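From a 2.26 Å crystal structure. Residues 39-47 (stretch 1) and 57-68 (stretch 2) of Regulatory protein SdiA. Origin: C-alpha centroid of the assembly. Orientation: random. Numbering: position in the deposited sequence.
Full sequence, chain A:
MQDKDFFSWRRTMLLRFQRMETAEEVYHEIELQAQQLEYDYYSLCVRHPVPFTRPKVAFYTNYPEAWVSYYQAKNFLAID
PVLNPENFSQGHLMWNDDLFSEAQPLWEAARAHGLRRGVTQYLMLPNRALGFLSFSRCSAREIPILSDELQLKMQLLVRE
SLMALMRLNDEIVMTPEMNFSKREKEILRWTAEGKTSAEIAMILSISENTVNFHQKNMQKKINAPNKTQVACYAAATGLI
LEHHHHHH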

# COMPACT_ATOMS: atom_id res chain seq x y z
N TYR A 39 3.49 -25.38 -12.48
CA TYR A 39 2.73 -24.49 -13.34
C TYR A 39 3.46 -24.33 -14.64
O TYR A 39 4.68 -24.47 -14.67
CB TYR A 39 2.50 -23.13 -12.66
CG TYR A 39 1.42 -23.21 -11.61
CD1 TYR A 39 0.07 -23.30 -11.95
CD2 TYR A 39 1.76 -23.21 -10.25
CE1 TYR A 39 -0.91 -23.38 -10.97
CE2 TYR A 39 0.78 -23.30 -9.27
CZ TYR A 39 -0.54 -23.37 -9.63
OH TYR A 39 -1.49 -23.45 -8.63
N ASP A 40 2.72 -24.05 -15.71
CA ASP A 40 3.29 -23.92 -17.05
C ASP A 40 3.68 -22.49 -17.32
O ASP A 40 4.72 -22.21 -17.92
CB ASP A 40 2.26 -24.39 -18.09
CG ASP A 40 1.96 -25.86 -17.98
OD1 ASP A 40 2.90 -26.65 -17.76
OD2 ASP A 40 0.79 -26.23 -18.09
N TYR A 41 2.84 -21.56 -16.87
CA TYR A 41 3.05 -20.18 -17.19
C TYR A 41 2.97 -19.26 -15.98
O TYR A 41 2.36 -19.60 -14.99
CB TYR A 41 2.03 -19.73 -18.24
CG TYR A 41 2.02 -20.52 -19.53
CD1 TYR A 41 3.00 -20.33 -20.50
CD2 TYR A 41 1.00 -21.44 -19.79
CE1 TYR A 41 2.98 -21.05 -21.70
CE2 TYR A 41 0.98 -22.17 -20.99
CZ TYR A 41 1.96 -21.96 -21.94
OH TYR A 41 1.92 -22.65 -23.11
N TYR A 42 3.59 -18.10 -16.09
CA TYR A 42 3.42 -17.00 -15.14
C TYR A 42 3.19 -15.74 -15.96
O TYR A 42 3.50 -15.68 -17.15
CB TYR A 42 4.68 -16.83 -14.28
CG TYR A 42 5.83 -16.18 -15.03
CD1 TYR A 42 6.69 -16.95 -15.80
CD2 TYR A 42 6.05 -14.79 -14.97
CE1 TYR A 42 7.71 -16.38 -16.52
CE2 TYR A 42 7.09 -14.19 -15.67
CZ TYR A 42 7.92 -15.01 -16.44
OH TYR A 42 8.97 -14.50 -17.17
N SER A 43 2.59 -14.74 -15.31
CA SER A 43 2.57 -13.40 -15.82
C SER A 43 2.72 -12.43 -14.64
O SER A 43 2.15 -12.64 -13.58
CB SER A 43 1.29 -13.12 -16.62
OG SER A 43 0.14 -13.12 -15.80
N LEU A 44 3.51 -11.38 -14.83
CA LEU A 44 3.66 -10.37 -13.80
C LEU A 44 3.12 -9.08 -14.41
O LEU A 44 3.68 -8.60 -15.40
CB LEU A 44 5.14 -10.25 -13.42
CG LEU A 44 5.61 -10.09 -11.96
CD1 LEU A 44 6.82 -9.08 -11.88
CD2 LEU A 44 4.51 -9.69 -10.95
N CYS A 45 1.99 -8.59 -13.88
CA CYS A 45 1.29 -7.36 -14.35
C CYS A 45 1.22 -6.31 -13.25
O CYS A 45 0.92 -6.62 -12.11
CB CYS A 45 -0.16 -7.64 -14.75
SG CYS A 45 -0.36 -8.88 -16.02
N VAL A 46 1.44 -5.06 -13.64
CA VAL A 46 1.50 -3.95 -12.71
C VAL A 46 0.57 -2.87 -13.22
O VAL A 46 0.82 -2.32 -14.30
CB VAL A 46 2.98 -3.42 -12.55
CG1 VAL A 46 3.06 -2.27 -11.58
CG2 VAL A 46 3.91 -4.56 -12.09
N ARG A 47 -0.51 -2.61 -12.48
CA ARG A 47 -1.40 -1.48 -12.72
C ARG A 47 -0.84 -0.26 -11.97
O ARG A 47 -0.86 -0.20 -10.74
CB ARG A 47 -2.89 -1.74 -12.26
CG ARG A 47 -3.42 -3.20 -12.37
CD ARG A 47 -5.00 -3.36 -12.24
NE ARG A 47 -5.63 -2.79 -13.43
CZ ARG A 47 -6.67 -3.28 -14.10
NH1 ARG A 47 -7.27 -4.41 -13.72
NH2 ARG A 47 -7.11 -2.64 -15.18
N VAL A 57 -0.82 -0.22 -17.61
CA VAL A 57 -0.61 -1.60 -17.19
C VAL A 57 0.64 -2.17 -17.87
O VAL A 57 0.72 -2.22 -19.09
CB VAL A 57 -1.82 -2.50 -17.51
CG1 VAL A 57 -1.53 -3.96 -17.11
CG2 VAL A 57 -3.05 -1.97 -16.79
N ALA A 58 1.62 -2.58 -17.08
CA ALA A 58 2.85 -3.08 -17.65
C ALA A 58 2.97 -4.53 -17.23
O ALA A 58 2.53 -4.90 -16.15
CB ALA A 58 4.02 -2.25 -17.19
N PHE A 59 3.51 -5.37 -18.10
CA PHE A 59 3.55 -6.81 -17.84
C PHE A 59 4.82 -7.51 -18.32
O PHE A 59 5.58 -6.98 -19.12
CB PHE A 59 2.32 -7.50 -18.46
CG PHE A 59 2.30 -7.47 -19.95
CD1 PHE A 59 1.85 -6.34 -20.63
CD2 PHE A 59 2.71 -8.57 -20.69
CE1 PHE A 59 1.85 -6.31 -22.01
CE2 PHE A 59 2.69 -8.56 -22.08
CZ PHE A 59 2.26 -7.44 -22.75
N TYR A 60 5.03 -8.71 -17.80
CA TYR A 60 6.04 -9.62 -18.32
C TYR A 60 5.58 -11.03 -18.10
O TYR A 60 5.20 -11.43 -16.98
CB TYR A 60 7.39 -9.40 -17.64
CG TYR A 60 8.56 -9.85 -18.48
CD1 TYR A 60 9.19 -8.97 -19.36
CD2 TYR A 60 9.03 -11.16 -18.41
CE1 TYR A 60 10.25 -9.37 -20.14
CE2 TYR A 60 10.10 -11.58 -19.18
CZ TYR A 60 10.71 -10.69 -20.03
OH TYR A 60 11.77 -11.11 -20.81
N THR A 61 5.63 -11.82 -19.16
CA THR A 61 5.03 -13.13 -19.13
C THR A 61 5.84 -14.10 -19.97
O THR A 61 6.63 -13.66 -20.83
CB THR A 61 3.52 -13.03 -19.58
OG1 THR A 61 2.87 -14.28 -19.35
CG2 THR A 61 3.39 -12.66 -21.03
N ASN A 62 5.70 -15.40 -19.71
CA ASN A 62 6.19 -16.41 -20.67
C ASN A 62 5.08 -17.09 -21.50
O ASN A 62 5.31 -18.11 -22.15
CB ASN A 62 7.09 -17.45 -20.01
CG ASN A 62 6.35 -18.33 -19.02
OD1 ASN A 62 6.87 -19.35 -18.58
ND2 ASN A 62 5.15 -17.93 -18.67
N TYR A 63 3.87 -16.53 -21.47
CA TYR A 63 2.81 -16.95 -22.37
C TYR A 63 3.24 -16.79 -23.82
O TYR A 63 3.98 -15.83 -24.16
CB TYR A 63 1.56 -16.12 -22.16
CG TYR A 63 0.71 -16.50 -20.97
CD1 TYR A 63 0.42 -15.55 -19.97
CD2 TYR A 63 0.16 -17.77 -20.84
CE1 TYR A 63 -0.38 -15.88 -18.88
CE2 TYR A 63 -0.64 -18.10 -19.77
CZ TYR A 63 -0.90 -17.15 -18.78
OH TYR A 63 -1.68 -17.47 -17.70
N PRO A 64 2.78 -17.70 -24.70
CA PRO A 64 3.15 -17.53 -26.12
C PRO A 64 2.73 -16.14 -26.59
O PRO A 64 1.70 -15.61 -26.14
CB PRO A 64 2.35 -18.63 -26.83
CG PRO A 64 2.10 -19.68 -25.77
CD PRO A 64 1.92 -18.88 -24.48
N GLU A 65 3.55 -15.55 -27.44
CA GLU A 65 3.25 -14.24 -28.04
C GLU A 65 1.88 -14.13 -28.71
O GLU A 65 1.27 -13.08 -28.67
CB GLU A 65 4.35 -13.81 -29.02
CG GLU A 65 4.37 -12.28 -29.20
CD GLU A 65 5.39 -11.79 -30.22
OE1 GLU A 65 6.45 -12.45 -30.40
OE2 GLU A 65 5.12 -10.74 -30.87
N ALA A 66 1.39 -15.20 -29.33
CA ALA A 66 0.08 -15.15 -30.01
C ALA A 66 -1.09 -14.95 -29.06
O ALA A 66 -2.09 -14.30 -29.41
CB ALA A 66 -0.13 -16.38 -30.88
N TRP A 67 -0.98 -15.53 -27.86
CA TRP A 67 -1.98 -15.39 -26.78
C TRP A 67 -2.05 -13.98 -26.21
O TRP A 67 -3.13 -13.44 -26.00
CB TRP A 67 -1.68 -16.35 -25.63
CG TRP A 67 -1.70 -17.81 -25.97
CD1 TRP A 67 -1.61 -18.38 -27.22
CD2 TRP A 67 -1.77 -18.90 -25.03
NE1 TRP A 67 -1.63 -19.76 -27.11
CE2 TRP A 67 -1.73 -20.10 -25.79
CE3 TRP A 67 -1.86 -18.98 -23.63
CZ2 TRP A 67 -1.77 -21.37 -25.18
CZ3 TRP A 67 -1.93 -20.24 -23.03
CH2 TRP A 67 -1.89 -21.43 -23.81
N VAL A 68 -0.89 -13.40 -25.96
CA VAL A 68 -0.76 -12.05 -25.43
C VAL A 68 -1.34 -11.08 -26.46
O VAL A 68 -2.18 -10.23 -26.16
CB VAL A 68 0.75 -11.71 -25.14
CG1 VAL A 68 0.94 -10.23 -24.83
CG2 VAL A 68 1.30 -12.55 -24.03

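Two antiparallel strands, 41-47 and 57-61, set the frame, and the side chains fill the space it leaves. Leu44 and Tyr60 form one hydrogen-bonded pair, with Leu44 N to Tyr60 O at 2.7 Å and Tyr60 N to Leu44 O at 2.8 Å; Val46 and Ala58 repeat the pattern two residues on. Between these rungs the backbones draw in, so that Cys45 CA lies 4.2 Å from Phe59 CA, and Cys45 SG packs against Phe59 CB at 3.9 Å while the phenyl ring leads away from the partner strand. On the other face, small Ala58 sits beside branched Val46.

At the Tyr41 end, past the Ser43-Thr61 pair, the ladder tapers to a weak hydrogen bond from Asn62 N to Tyr42 O, 3.4 Å, and side-chain packing takes over. Tyr41 points toward the second stretch and is the largest bump, with 109 Å² covered. Its hollow is lined by Tyr63, Pro64 and Trp67: Tyr41 CB rests over one face of the Tyr63 ring, 3.5 Å from Tyr63 CE2, Tyr41 CE1 reaches Pro64 CD at 3.7 Å, and Tyr41 CE2 meets Trp67 CZ3 at 4.0 Å. The Tyr41 and Tyr63 rings are nearly parallel but slid apart, so they barely overlap. Tyr42 starts away from the partner, yet its p rotamer swings the ring back, bringing Tyr42 OH to the edge of the Tyr60 ring, 3.6 Å from Tyr60 CD2.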